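Local coordinates for protein amorpha-4,11-diene synthase (Artemisia annua, PDB 4GAX) that probably cyclises farnesyl diphosphate to sesquiterpenes with loss of diphosphate, here as an engineered alpha-bisabolol synthase variant, at residues P213-L218 with A524-V529; P219-V224 with K550-S555; Q252-E257 with R300-L305; C285-L290 with V529-V534. All blocks are in the same frame, centred on the assembly; numbering follows the deposited sequence.

Contact 1 (P213-L218 with A524-V529)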
loop_
_atom_site.group_PDB
_atom_site.type_symbol
_atom_site.label_atom_id
_atom_site.label_comp_id
_atom_site.label_asym_id
_atom_site.label_seq_id
_atom_site.Cartn_x
_atom_site.Cartn_y
_atom_site.Cartn_z
ATOM N N PRO A 213 1.593 -10.774 8.114
ATOM C CA PRO A 213 0.852 -11.662 7.224
ATOM C C PRO A 213 0.820 -11.142 5.786
ATOM O O PRO A 213 1.014 -9.938 5.546
ATOM C CB PRO A 213 -0.539 -11.679 7.835
ATOM C CG PRO A 213 -0.640 -10.409 8.625
ATOM C CD PRO A 213 0.732 -10.121 9.121
ATOM N N LEU A 214 0.584 -12.066 4.857
ATOM C CA LEU A 214 0.599 -11.805 3.430
ATOM C C LEU A 214 -0.274 -10.609 3.013
ATOM O O LEU A 214 0.138 -9.754 2.203
ATOM C CB LEU A 214 0.119 -13.075 2.717
ATOM C CG LEU A 214 -0.006 -13.056 1.204
ATOM C CD1 LEU A 214 1.349 -12.732 0.596
ATOM C CD2 LEU A 214 -0.500 -14.425 0.717
ATOM N N TRP A 215 -1.471 -10.549 3.577
ATOM C CA TRP A 215 -2.438 -9.498 3.237
ATOM C C TRP A 215 -1.904 -8.106 3.553
ATOM O O TRP A 215 -2.175 -7.148 2.825
ATOM C CB TRP A 215 -3.744 -9.753 3.984
ATOM C CG TRP A 215 -4.844 -8.707 3.808
ATOM C CD1 TRP A 215 -5.547 -8.104 4.814
ATOM C CD2 TRP A 215 -5.370 -8.170 2.576
ATOM N NE1 TRP A 215 -6.471 -7.223 4.291
ATOM C CE2 TRP A 215 -6.383 -7.244 2.924
ATOM C CE3 TRP A 215 -5.074 -8.365 1.222
ATOM C CZ2 TRP A 215 -7.108 -6.520 1.966
ATOM C CZ3 TRP A 215 -5.797 -7.648 0.268
ATOM C CH2 TRP A 215 -6.807 -6.739 0.646
ATOM N N LYS A 216 -1.129 -7.999 4.630
ATOM C CA LYS A 216 -0.588 -6.706 5.041
ATOM C C LYS A 216 0.689 -6.293 4.295
ATOM O O LYS A 216 1.035 -5.113 4.266
ATOM C CB LYS A 216 -0.366 -6.674 6.569
ATOM C CG LYS A 216 -1.672 -6.420 7.341
ATOM C CD LYS A 216 -1.551 -6.644 8.845
ATOM C CE LYS A 216 -0.562 -5.695 9.488
ATOM N NZ LYS A 216 -0.682 -4.361 8.875
ATOM N N ARG A 217 1.395 -7.260 3.710
ATOM C CA ARG A 217 2.616 -6.966 2.948
ATOM C C ARG A 217 2.246 -6.485 1.540
ATOM O O ARG A 217 1.379 -7.072 0.870
ATOM C CB ARG A 217 3.509 -8.211 2.856
ATOM C CG ARG A 217 4.856 -7.986 2.132
ATOM C CD ARG A 217 5.839 -9.131 2.449
ATOM N NE ARG A 217 5.077 -10.350 2.629
ATOM C CZ ARG A 217 5.006 -11.037 3.760
ATOM N NH1 ARG A 217 5.695 -10.657 4.828
ATOM N NH2 ARG A 217 4.243 -12.113 3.806
ATOM N N LEU A 218 2.899 -5.416 1.089
ATOM C CA LEU A 218 2.662 -4.894 -0.254
ATOM C C LEU A 218 3.027 -5.994 -1.260
ATOM O O LEU A 218 4.045 -6.661 -1.084
ATOM C CB LEU A 218 3.567 -3.680 -0.481
ATOM C CG LEU A 218 2.992 -2.294 -0.174
ATOM C CD1 LEU A 218 1.613 -2.351 0.458
ATOM C CD2 LEU A 218 3.959 -1.494 0.679
ATOM N N ALA A 524 -5.652 0.234 -5.132
ATOM C CA ALA A 524 -4.671 1.292 -4.865
ATOM C C ALA A 524 -4.845 1.834 -3.457
ATOM O O ALA A 524 -3.868 2.036 -2.749
ATOM C CB ALA A 524 -4.812 2.440 -5.884
ATOM N N VAL A 525 -6.092 2.096 -3.068
ATOM C CA VAL A 525 -6.367 2.597 -1.732
ATOM C C VAL A 525 -5.875 1.603 -0.678
ATOM O O VAL A 525 -5.217 2.000 0.275
ATOM C CB VAL A 525 -7.871 2.892 -1.500
ATOM C CG1 VAL A 525 -8.133 3.177 -0.007
ATOM C CG2 VAL A 525 -8.334 4.089 -2.369
ATOM N N ILE A 526 -6.184 0.318 -0.847
ATOM C CA ILE A 526 -5.843 -0.654 0.188
ATOM C C ILE A 526 -4.321 -0.802 0.293
ATOM O O ILE A 526 -3.790 -1.007 1.386
ATOM C CB ILE A 526 -6.548 -2.041 0.005
ATOM C CG1 ILE A 526 -6.483 -2.853 1.302
ATOM C CG2 ILE A 526 -5.916 -2.887 -1.116
ATOM C CD1 ILE A 526 -7.295 -2.255 2.429
ATOM N N ASN A 527 -3.624 -0.655 -0.831
ATOM C CA ASN A 527 -2.167 -0.764 -0.812
ATOM C C ASN A 527 -1.599 0.421 -0.040
ATOM O O ASN A 527 -0.701 0.260 0.786
ATOM C CB ASN A 527 -1.590 -0.806 -2.233
ATOM C CG ASN A 527 -1.900 -2.105 -2.960
ATOM O OD1 ASN A 527 -2.226 -3.131 -2.336
ATOM N ND2 ASN A 527 -1.792 -2.072 -4.288
ATOM N N LEU A 528 -2.130 1.617 -0.303
ATOM C CA LEU A 528 -1.667 2.802 0.423
ATOM C C LEU A 528 -1.933 2.680 1.922
ATOM O O LEU A 528 -1.146 3.168 2.731
ATOM C CB LEU A 528 -2.295 4.089 -0.131
ATOM C CG LEU A 528 -1.744 4.486 -1.509
ATOM C CD1 LEU A 528 -2.530 5.664 -2.087
ATOM C CD2 LEU A 528 -0.260 4.838 -1.420
ATOM N N VAL A 529 -3.032 2.037 2.305
ATOM C CA VAL A 529 -3.283 1.814 3.742
ATOM C C VAL A 529 -2.266 0.839 4.331
ATOM O O VAL A 529 -1.713 1.078 5.403
ATOM C CB VAL A 529 -4.716 1.254 4.001
ATOM C CG1 VAL A 529 -4.903 0.924 5.479
ATOM C CG2 VAL A 529 -5.774 2.259 3.560
#

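Contact 2 (P219-V224 with K550-S555)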
loop_
_atom_site.group_PDB
_atom_site.type_symbol
_atom_site.label_atom_id
_atom_site.label_comp_id
_atom_site.label_asym_id
_atom_site.label_seq_id
_atom_site.Cartn_x
_atom_site.Cartn_y
_atom_site.Cartn_z
ATOM N N PRO A 219 2.228 -6.154 -2.326
ATOM C CA PRO A 219 2.450 -7.243 -3.291
ATOM C C PRO A 219 3.837 -7.277 -3.929
ATOM O O PRO A 219 4.350 -8.371 -4.127
ATOM C CB PRO A 219 1.369 -7.022 -4.367
ATOM C CG PRO A 219 0.684 -5.702 -4.012
ATOM C CD PRO A 219 0.949 -5.447 -2.560
ATOM N N ARG A 220 4.440 -6.132 -4.243
ATOM C CA ARG A 220 5.784 -6.150 -4.846
ATOM C C ARG A 220 6.839 -6.600 -3.834
ATOM O O ARG A 220 7.844 -7.250 -4.184
ATOM C CB ARG A 220 6.152 -4.767 -5.406
ATOM C CG ARG A 220 7.458 -4.726 -6.216
ATOM C CD ARG A 220 7.370 -5.590 -7.472
ATOM N NE ARG A 220 8.529 -5.364 -8.341
ATOM C CZ ARG A 220 8.767 -6.019 -9.475
ATOM N NH1 ARG A 220 7.934 -6.972 -9.894
ATOM N NH2 ARG A 220 9.850 -5.718 -10.190
ATOM N N ILE A 221 6.621 -6.267 -2.567
ATOM C CA ILE A 221 7.549 -6.716 -1.526
ATOM C C ILE A 221 7.368 -8.225 -1.297
ATOM O O ILE A 221 8.337 -8.943 -1.043
ATOM C CB ILE A 221 7.336 -5.945 -0.200
ATOM C CG1 ILE A 221 7.653 -4.459 -0.410
ATOM C CG2 ILE A 221 8.204 -6.501 0.907
ATOM C CD1 ILE A 221 7.342 -3.580 0.831
ATOM N N GLU A 222 6.134 -8.712 -1.366
ATOM C CA GLU A 222 5.921 -10.172 -1.264
ATOM C C GLU A 222 6.646 -10.918 -2.383
ATOM O O GLU A 222 7.298 -11.933 -2.142
ATOM C CB GLU A 222 4.435 -10.529 -1.259
ATOM C CG GLU A 222 4.123 -12.029 -1.453
ATOM C CD GLU A 222 4.538 -12.896 -0.263
ATOM O OE1 GLU A 222 4.908 -12.338 0.805
ATOM O OE2 GLU A 222 4.480 -14.151 -0.392
ATOM N N ALA A 223 6.567 -10.392 -3.597
ATOM C CA ALA A 223 7.192 -11.047 -4.739
ATOM C C ALA A 223 8.690 -11.217 -4.540
ATOM O O ALA A 223 9.226 -12.309 -4.757
ATOM C CB ALA A 223 6.901 -10.273 -6.043
ATOM N N VAL A 224 9.369 -10.161 -4.104
ATOM C CA VAL A 224 10.817 -10.262 -3.890
ATOM C C VAL A 224 11.155 -11.335 -2.867
ATOM O O VAL A 224 12.202 -11.977 -2.970
ATOM C CB VAL A 224 11.489 -8.907 -3.478
ATOM C CG1 VAL A 224 10.960 -7.766 -4.301
ATOM C CG2 VAL A 224 11.282 -8.620 -2.019
ATOM N N LYS A 550 15.151 0.885 4.580
ATOM C CA LYS A 550 16.228 1.038 3.604
ATOM C C LYS A 550 16.382 -0.213 2.746
ATOM O O LYS A 550 16.556 -0.128 1.529
ATOM C CB LYS A 550 17.559 1.355 4.278
ATOM C CG LYS A 550 18.611 1.875 3.297
ATOM C CD LYS A 550 20.009 1.396 3.645
ATOM C CE LYS A 550 20.454 1.886 5.012
ATOM N NZ LYS A 550 21.836 1.415 5.334
ATOM N N ASN A 551 16.321 -1.381 3.373
ATOM C CA ASN A 551 16.528 -2.605 2.614
ATOM C C ASN A 551 15.352 -3.003 1.742
ATOM O O ASN A 551 15.537 -3.686 0.735
ATOM C CB ASN A 551 16.995 -3.752 3.507
ATOM C CG ASN A 551 18.479 -3.668 3.811
ATOM O OD1 ASN A 551 19.312 -4.242 3.098
ATOM N ND2 ASN A 551 18.821 -2.932 4.862
ATOM N N LEU A 552 14.149 -2.577 2.124
ATOM C CA LEU A 552 12.983 -2.766 1.277
ATOM C C LEU A 552 13.201 -2.020 -0.032
ATOM O O LEU A 552 12.930 -2.559 -1.113
ATOM C CB LEU A 552 11.701 -2.255 1.957
ATOM C CG LEU A 552 11.202 -3.016 3.191
ATOM C CD1 LEU A 552 9.955 -2.351 3.741
ATOM C CD2 LEU A 552 10.923 -4.488 2.886
ATOM N N VAL A 553 13.694 -0.784 0.067
ATOM C CA VAL A 553 13.968 0.029 -1.118
ATOM C C VAL A 553 15.000 -0.668 -2.005
ATOM O O VAL A 553 14.817 -0.781 -3.216
ATOM C CB VAL A 553 14.464 1.438 -0.728
ATOM C CG1 VAL A 553 14.810 2.249 -1.975
ATOM C CG2 VAL A 553 13.410 2.150 0.104
ATOM N N LYS A 554 16.083 -1.152 -1.403
ATOM C CA LYS A 554 17.113 -1.837 -2.182
ATOM C C LYS A 554 16.592 -3.125 -2.821
ATOM O O LYS A 554 16.947 -3.447 -3.958
ATOM C CB LYS A 554 18.340 -2.147 -1.320
ATOM C CG LYS A 554 19.048 -0.917 -0.776
ATOM C CD LYS A 554 20.497 -1.255 -0.418
ATOM C CE LYS A 554 21.030 -0.334 0.665
ATOM N NZ LYS A 554 22.469 -0.622 0.973
ATOM N N SER A 555 15.743 -3.850 -2.096
ATOM C CA SER A 555 15.224 -5.112 -2.605
ATOM C C SER A 555 14.318 -4.871 -3.809
ATOM O O SER A 555 14.232 -5.701 -4.716
ATOM C CB SER A 555 14.489 -5.887 -1.506
ATOM O OG SER A 555 13.193 -5.360 -1.283
#

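Contact 3 (Q252-E257 with R300-L305)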
loop_
_atom_site.group_PDB
_atom_site.type_symbol
_atom_site.label_atom_id
_atom_site.label_comp_id
_atom_site.label_asym_id
_atom_site.label_seq_id
_atom_site.Cartn_x
_atom_site.Cartn_y
_atom_site.Cartn_z
ATOM N N GLN A 252 11.404 -4.212 -12.777
ATOM C CA GLN A 252 12.379 -3.424 -12.029
ATOM C C GLN A 252 13.071 -2.385 -12.909
ATOM O O GLN A 252 13.318 -1.256 -12.462
ATOM C CB GLN A 252 13.419 -4.322 -11.365
ATOM C CG GLN A 252 14.341 -3.578 -10.409
ATOM C CD GLN A 252 15.398 -4.474 -9.820
ATOM O OE1 GLN A 252 16.256 -5.009 -10.542
ATOM N NE2 GLN A 252 15.351 -4.650 -8.492
ATOM N N SER A 253 13.390 -2.757 -14.151
ATOM C CA SER A 253 14.012 -1.797 -15.069
ATOM C C SER A 253 13.083 -0.616 -15.328
ATOM O O SER A 253 13.531 0.526 -15.405
ATOM C CB SER A 253 14.406 -2.458 -16.399
ATOM O OG SER A 253 15.518 -3.302 -16.211
ATOM N N LEU A 254 11.789 -0.891 -15.448
ATOM C CA LEU A 254 10.810 0.167 -15.680
ATOM C C LEU A 254 10.749 1.088 -14.465
ATOM O O LEU A 254 10.747 2.312 -14.604
ATOM C CB LEU A 254 9.428 -0.432 -15.968
ATOM C CG LEU A 254 8.295 0.597 -16.028
ATOM C CD1 LEU A 254 8.440 1.544 -17.235
ATOM C CD2 LEU A 254 6.940 -0.090 -16.050
ATOM N N HIS A 255 10.716 0.500 -13.271
ATOM C CA HIS A 255 10.709 1.290 -12.036
ATOM C C HIS A 255 11.941 2.167 -11.980
ATOM O O HIS A 255 11.861 3.326 -11.569
ATOM C CB HIS A 255 10.669 0.388 -10.799
ATOM C CG HIS A 255 9.411 -0.414 -10.681
ATOM N ND1 HIS A 255 9.345 -1.607 -9.994
ATOM C CD2 HIS A 255 8.163 -0.183 -11.161
ATOM C CE1 HIS A 255 8.111 -2.081 -10.058
ATOM N NE2 HIS A 255 7.374 -1.239 -10.755
ATOM N N ARG A 256 13.079 1.616 -12.392
ATOM C CA ARG A 256 14.308 2.383 -12.388
ATOM C C ARG A 256 14.249 3.538 -13.385
ATOM O O ARG A 256 14.809 4.613 -13.121
ATOM C CB ARG A 256 15.518 1.482 -12.651
ATOM C CG ARG A 256 15.914 0.653 -11.442
ATOM C CD ARG A 256 16.542 1.520 -10.354
ATOM N NE ARG A 256 17.843 2.047 -10.770
ATOM C CZ ARG A 256 19.019 1.488 -10.485
ATOM N NH1 ARG A 256 19.082 0.377 -9.765
ATOM N NH2 ARG A 256 20.141 2.058 -10.915
ATOM N N GLU A 257 13.595 3.321 -14.525
ATOM C CA GLU A 257 13.399 4.403 -15.512
ATOM C C GLU A 257 12.544 5.539 -14.936
ATOM O O GLU A 257 12.847 6.721 -15.134
ATOM C CB GLU A 257 12.741 3.872 -16.802
ATOM C CG GLU A 257 13.581 2.849 -17.574
ATOM C CD GLU A 257 12.915 2.395 -18.882
ATOM O OE1 GLU A 257 11.664 2.361 -18.944
ATOM O OE2 GLU A 257 13.642 2.079 -19.853
ATOM N N ARG A 300 2.500 6.077 -15.534
ATOM C CA ARG A 300 2.212 7.515 -15.507
ATOM C C ARG A 300 1.626 7.930 -14.170
ATOM O O ARG A 300 1.976 8.991 -13.627
ATOM C CB ARG A 300 1.251 7.924 -16.628
ATOM C CG ARG A 300 1.849 7.839 -18.024
ATOM C CD ARG A 300 1.100 8.734 -19.014
ATOM N NE ARG A 300 1.433 10.152 -18.841
ATOM C CZ ARG A 300 2.513 10.737 -19.359
ATOM N NH1 ARG A 300 3.378 10.030 -20.077
ATOM N NH2 ARG A 300 2.737 12.033 -19.155
ATOM N N ALA A 301 0.742 7.091 -13.639
ATOM C CA ALA A 301 0.122 7.376 -12.344
ATOM C C ALA A 301 1.143 7.413 -11.222
ATOM O O ALA A 301 1.070 8.293 -10.366
ATOM C CB ALA A 301 -0.988 6.367 -12.031
ATOM N N ARG A 302 2.098 6.474 -11.217
ATOM C CA ARG A 302 3.145 6.479 -10.197
ATOM C C ARG A 302 4.004 7.738 -10.239
ATOM O O ARG A 302 4.363 8.315 -9.194
ATOM C CB ARG A 302 4.077 5.258 -10.360
ATOM C CG ARG A 302 3.535 3.964 -9.792
ATOM C CD ARG A 302 4.655 2.925 -9.716
ATOM N NE ARG A 302 5.095 2.516 -11.050
ATOM C CZ ARG A 302 4.428 1.663 -11.821
ATOM N NH1 ARG A 302 3.275 1.142 -11.395
ATOM N NH2 ARG A 302 4.911 1.331 -13.022
ATOM N N ILE A 303 4.378 8.147 -11.447
ATOM C CA ILE A 303 5.262 9.308 -11.581
ATOM C C ILE A 303 4.555 10.562 -11.080
ATOM O O ILE A 303 5.134 11.352 -10.335
ATOM C CB ILE A 303 5.748 9.484 -13.033
ATOM C CG1 ILE A 303 6.761 8.375 -13.359
ATOM C CG2 ILE A 303 6.379 10.866 -13.231
ATOM C CD1 ILE A 303 7.133 8.287 -14.841
ATOM N N PHE A 304 3.288 10.729 -11.448
ATOM C CA PHE A 304 2.535 11.908 -11.013
ATOM C C PHE A 304 2.343 11.889 -9.490
ATOM O O PHE A 304 2.477 12.914 -8.826
ATOM C CB PHE A 304 1.165 11.970 -11.703
ATOM C CG PHE A 304 0.387 13.193 -11.347
ATOM C CD1 PHE A 304 0.891 14.451 -11.649
ATOM C CD2 PHE A 304 -0.813 13.099 -10.654
ATOM C CE1 PHE A 304 0.193 15.616 -11.295
ATOM C CE2 PHE A 304 -1.521 14.255 -10.291
ATOM C CZ PHE A 304 -1.017 15.519 -10.624
ATOM N N LEU A 305 2.015 10.721 -8.950
ATOM C CA LEU A 305 1.769 10.585 -7.524
ATOM C C LEU A 305 3.035 10.905 -6.749
ATOM O O LEU A 305 2.993 11.591 -5.725
ATOM C CB LEU A 305 1.263 9.177 -7.202
ATOM C CG LEU A 305 1.057 8.792 -5.724
ATOM C CD1 LEU A 305 0.038 9.691 -5.038
ATOM C CD2 LEU A 305 0.585 7.306 -5.644
#

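Contact 4 (C285-L290 with V529-V534)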
loop_
_atom_site.group_PDB
_atom_site.type_symbol
_atom_site.label_atom_id
_atom_site.label_comp_id
_atom_site.label_asym_id
_atom_site.label_seq_id
_atom_site.Cartn_x
_atom_site.Cartn_y
_atom_site.Cartn_z
ATOM N N CYS A 285 9.676 9.550 -1.824
ATOM C CA CYS A 285 8.354 9.865 -2.380
ATOM C C CYS A 285 7.990 8.826 -3.430
ATOM O O CYS A 285 6.845 8.379 -3.511
ATOM C CB CYS A 285 8.341 11.260 -3.003
ATOM S SG CYS A 285 8.650 12.602 -1.809
ATOM N N TYR A 286 8.968 8.443 -4.240
ATOM C CA TYR A 286 8.732 7.422 -5.262
ATOM C C TYR A 286 8.342 6.066 -4.646
ATOM O O TYR A 286 7.437 5.395 -5.138
ATOM C CB TYR A 286 9.966 7.251 -6.164
ATOM C CG TYR A 286 9.738 6.159 -7.173
ATOM C CD1 TYR A 286 10.472 4.981 -7.146
ATOM C CD2 TYR A 286 8.752 6.292 -8.131
ATOM C CE1 TYR A 286 10.222 3.953 -8.078
ATOM C CE2 TYR A 286 8.491 5.286 -9.057
ATOM C CZ TYR A 286 9.232 4.117 -9.023
ATOM O OH TYR A 286 8.960 3.119 -9.941
ATOM N N PHE A 287 9.020 5.678 -3.563
ATOM C CA PHE A 287 8.768 4.381 -2.931
ATOM C C PHE A 287 7.337 4.325 -2.426
ATOM O O PHE A 287 6.655 3.311 -2.548
ATOM C CB PHE A 287 9.767 4.115 -1.787
ATOM C CG PHE A 287 9.774 2.683 -1.309
ATOM C CD1 PHE A 287 10.288 1.673 -2.115
ATOM C CD2 PHE A 287 9.269 2.349 -0.059
ATOM C CE1 PHE A 287 10.285 0.340 -1.686
ATOM C CE2 PHE A 287 9.271 1.020 0.380
ATOM C CZ PHE A 287 9.774 0.017 -0.435
ATOM N N TRP A 288 6.874 5.438 -1.882
ATOM C CA TRP A 288 5.489 5.553 -1.449
ATOM C C TRP A 288 4.535 5.445 -2.649
ATOM O O TRP A 288 3.524 4.709 -2.602
ATOM C CB TRP A 288 5.345 6.889 -0.726
ATOM C CG TRP A 288 4.116 7.096 0.068
ATOM C CD1 TRP A 288 2.923 6.446 -0.053
ATOM C CD2 TRP A 288 3.952 8.049 1.122
ATOM N NE1 TRP A 288 2.023 6.942 0.865
ATOM C CE2 TRP A 288 2.634 7.926 1.599
ATOM C CE3 TRP A 288 4.793 8.999 1.707
ATOM C CZ2 TRP A 288 2.137 8.711 2.646
ATOM C CZ3 TRP A 288 4.295 9.783 2.757
ATOM C CH2 TRP A 288 2.978 9.634 3.205
ATOM N N ALA A 289 4.846 6.159 -3.733
ATOM C CA ALA A 289 4.007 6.079 -4.934
ATOM C C ALA A 289 4.017 4.647 -5.477
ATOM O O ALA A 289 2.988 4.123 -5.954
ATOM C CB ALA A 289 4.495 7.047 -6.001
ATOM N N LEU A 290 5.186 4.012 -5.386
ATOM C CA LEU A 290 5.375 2.655 -5.890
ATOM C C LEU A 290 4.474 1.662 -5.163
ATOM O O LEU A 290 4.121 0.614 -5.707
ATOM C CB LEU A 290 6.841 2.248 -5.734
ATOM C CG LEU A 290 7.231 0.867 -6.269
ATOM C CD1 LEU A 290 6.798 0.690 -7.735
ATOM C CD2 LEU A 290 8.731 0.650 -6.113
ATOM N N VAL A 529 -3.032 2.037 2.305
ATOM C CA VAL A 529 -3.283 1.814 3.742
ATOM C C VAL A 529 -2.266 0.839 4.331
ATOM O O VAL A 529 -1.713 1.078 5.403
ATOM C CB VAL A 529 -4.716 1.254 4.001
ATOM C CG1 VAL A 529 -4.903 0.924 5.479
ATOM C CG2 VAL A 529 -5.774 2.259 3.560
ATOM N N HIS A 530 -2.004 -0.262 3.631
ATOM C CA HIS A 530 -1.008 -1.224 4.118
ATOM C C HIS A 530 0.397 -0.629 4.140
ATOM O O HIS A 530 1.223 -0.965 5.003
ATOM C CB HIS A 530 -1.046 -2.510 3.280
ATOM C CG HIS A 530 -2.224 -3.378 3.586
ATOM N ND1 HIS A 530 -2.916 -4.071 2.616
ATOM C CD2 HIS A 530 -2.827 -3.667 4.763
ATOM C CE1 HIS A 530 -3.903 -4.746 3.182
ATOM N NE2 HIS A 530 -3.875 -4.512 4.485
ATOM N N PHE A 531 0.661 0.282 3.210
ATOM C CA PHE A 531 1.949 0.984 3.217
ATOM C C PHE A 531 2.235 1.716 4.527
ATOM O O PHE A 531 3.411 1.886 4.931
ATOM C CB PHE A 531 2.053 1.961 2.040
ATOM C CG PHE A 531 3.342 2.712 2.016
ATOM C CD1 PHE A 531 4.517 2.066 1.670
ATOM C CD2 PHE A 531 3.391 4.052 2.365
ATOM C CE1 PHE A 531 5.723 2.746 1.655
ATOM C CE2 PHE A 531 4.601 4.745 2.348
ATOM C CZ PHE A 531 5.767 4.088 1.989
ATOM N N LEU A 532 1.182 2.150 5.213
ATOM C CA LEU A 532 1.380 2.915 6.457
ATOM C C LEU A 532 2.152 2.085 7.466
ATOM O O LEU A 532 2.908 2.624 8.283
ATOM C CB LEU A 532 0.044 3.353 7.072
ATOM C CG LEU A 532 -0.907 4.243 6.254
ATOM C CD1 LEU A 532 -2.315 4.249 6.874
ATOM C CD2 LEU A 532 -0.368 5.646 6.152
ATOM N N ASP A 533 1.974 0.767 7.395
ATOM C CA ASP A 533 2.680 -0.138 8.300
ATOM C C ASP A 533 4.182 -0.110 8.032
ATOM O O ASP A 533 4.975 -0.304 8.946
ATOM C CB ASP A 533 2.142 -1.570 8.166
ATOM C CG ASP A 533 2.280 -2.369 9.454
ATOM O OD1 ASP A 533 2.078 -1.794 10.554
ATOM O OD2 ASP A 533 2.591 -3.574 9.369
ATOM N N VAL A 534 4.563 0.138 6.778
ATOM C CA VAL A 534 5.970 0.273 6.392
ATOM C C VAL A 534 6.466 1.678 6.695
ATOM O O VAL A 534 7.574 1.884 7.208
ATOM C CB VAL A 534 6.149 0.003 4.877
ATOM C CG1 VAL A 534 7.522 0.478 4.404
ATOM C CG2 VAL A 534 5.946 -1.491 4.582
#

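Contact 1 (P213-L218 with A524-V529)
Trp215 and Leu218 reach from the connection between helix 200-211 and helix 219-232 onto helix 519-535, a join near the centre of the all-helical terpene synthase fold. The apolar part rests on Trp215 and Ile526. With chi1 at 177° the indole swings away from its own backbone N and presents the benzo end of the ring system to the helix. CZ2 of Trp215 lies 3.8 Å from CG1 of Ile526, and its CH2 4.0 Å from the same atom, the two side chains crossing at about a right angle. Elsewhere the indole meets His530 edge-to-face, and Ile526 also packs on Ile507 and Tyr511. Polar ends are tied outside the two segments: NE1 of Trp215 bonds to OD1 of Asn508 and ND2 of Asn527 to O of Ser292, so both buried N-H groups have partners although no hydrogen bond spans the contact. The last element sets a methyl against a backbone carbonyl. Leu218, the N-cap residue of helix 219-232, has chi2 at 6°, nearly eclipsed and therefore strained as modelled, and its CD1 stands 3.5 Å from the backbone O of Asn527.

Contact 2 (P219-V224 with K550-S555)
No ring or other flat side chain lies between the partners here: Ile221 meets Leu552 and Val224 meets Ser555 through branched carbons and one hydroxyl, so neither faces nor edges come into play. Ile221 uses both of its branches. CG2 touches CD2 of Leu552 at 3.9 Å, and CD1, carried to the end of an extended chain by a chi2 of 175°, comes 4.1 Å from CD1 of Leu552; the side chains cross at about a right angle. One turn on, Val224 straddles the serine, with CG2 3.8 Å from OG of Ser555 and CG1 3.9 Å from O of Ser555. The hydroxyl is turned back on its own helix and spends its hydrogen on O of Leu552 at 2.8 Å, while Val224 simply packs against OG. Helix 219-232 thus lies against helix 547-557 near the C-terminal end of the chain, with Leu556 extending the seam to Ile221 and Val224, Phe248 of helix 238-269 touching Val224, and Phe287 of helix 282-292 packing on Leu552.

Contact 3 (Q252-E257 with R300-L305)
Chi1 values of -65° in His255 and -80° in Arg302 place each CG opposite its own carbonyl carbon, and a bend at chi3 of Arg302 turns the guanidinium to meet the imidazole and Leu254. The planes of imidazole and guanidinium stand almost perpendicular, 82° apart. CD2 of His255 lies over one face of the guanidinium, 4.0 Å from NH2 and 4.1 Å from NE of Arg302, while NH2 itself approaches the imidazole at its edge. The charge therefore does not sit above the histidine ring. Leu254 adds an apolar flank: its CD2 comes to the guanidinium edge, 3.9 Å from NH2 of Arg302. Thin packing of this kind joins helix 238-269 to the start of helix 299-322, the helix that further along carries the aspartate-rich DDIYD motif of the metal-binding domain. NH2 of Arg302 forms a salt bridge with Glu258, NH1 bonds to the carbonyls of Arg293 and Glu295, and NE2 of His255 bonds to the carbonyl of Phe294. Carbonyl-bound NE2 is best read as carrying a hydrogen; the nearby arginine charge may disfavour a second proton on the imidazole, though the salt bridge to Glu258 would temper this.

Contact 4 (C285-L290 with V529-V534)
Trp288 lays its pyrrole ring against Phe531, its CG anti to the backbone N (chi1 -166°), which sets the indole beside that phenyl. CB of Trp288 stands 3.8 Å from CE2 of Phe531; beyond it, CG makes the closest approach, 3.3 Å from the same CE2, which lies over one face of the indole. CD1 of Trp288 is 3.4 Å from CD2 of Phe531, and NE1 3.5 Å from that CD2. At the ring fusion, CD2 and CE2 of Trp288 lie 3.6 and 3.8 Å from CE2 of Phe531; the rest of the six-membered ring reaches past the phenyl. The two ring planes are inclined at 32°, oblique rather than stacked, with the five-membered ring and phenyl centroids 4.3 Å apart. CA of Trp288 sits over the phenyl face as a CH-pi donor. On the other flank, CE1 of Phe531 meets CD2 of Phe287 at 4.0 Å. A tryptophan on this helix lines the active site in related sesquiterpene synthases, so Trp288 probably does likewise. Segments 285-290 and 529-534 run at 139°; helix 299-322 backs Trp288 through Ile309, and helix 547-557 covers Phe287.

How the contacts relate
Helix 519-535 anchors two of the joins: contacts 1 and 4, centres about 9 Å apart, are consecutive patches on it whose segments meet at Val529, which itself makes neither contact, and CD2 of Leu218 bridges them at 3.7 Å from CD1 of Phe531. Contact 2 lies about 13 Å from contact 1, centre to centre, linked by the salt bridge of Arg217 with Glu222, and about 11 Å from contact 4, where CD1 of Leu552 reaches CG1 of Val534. Contact 3 is more remote, its centre about 19 Å from that of contact 1, yet Leu290 connects it to contact 4 by touching both His255 and Arg302. Contact 4 probably borders the catalytic pocket through Trp288.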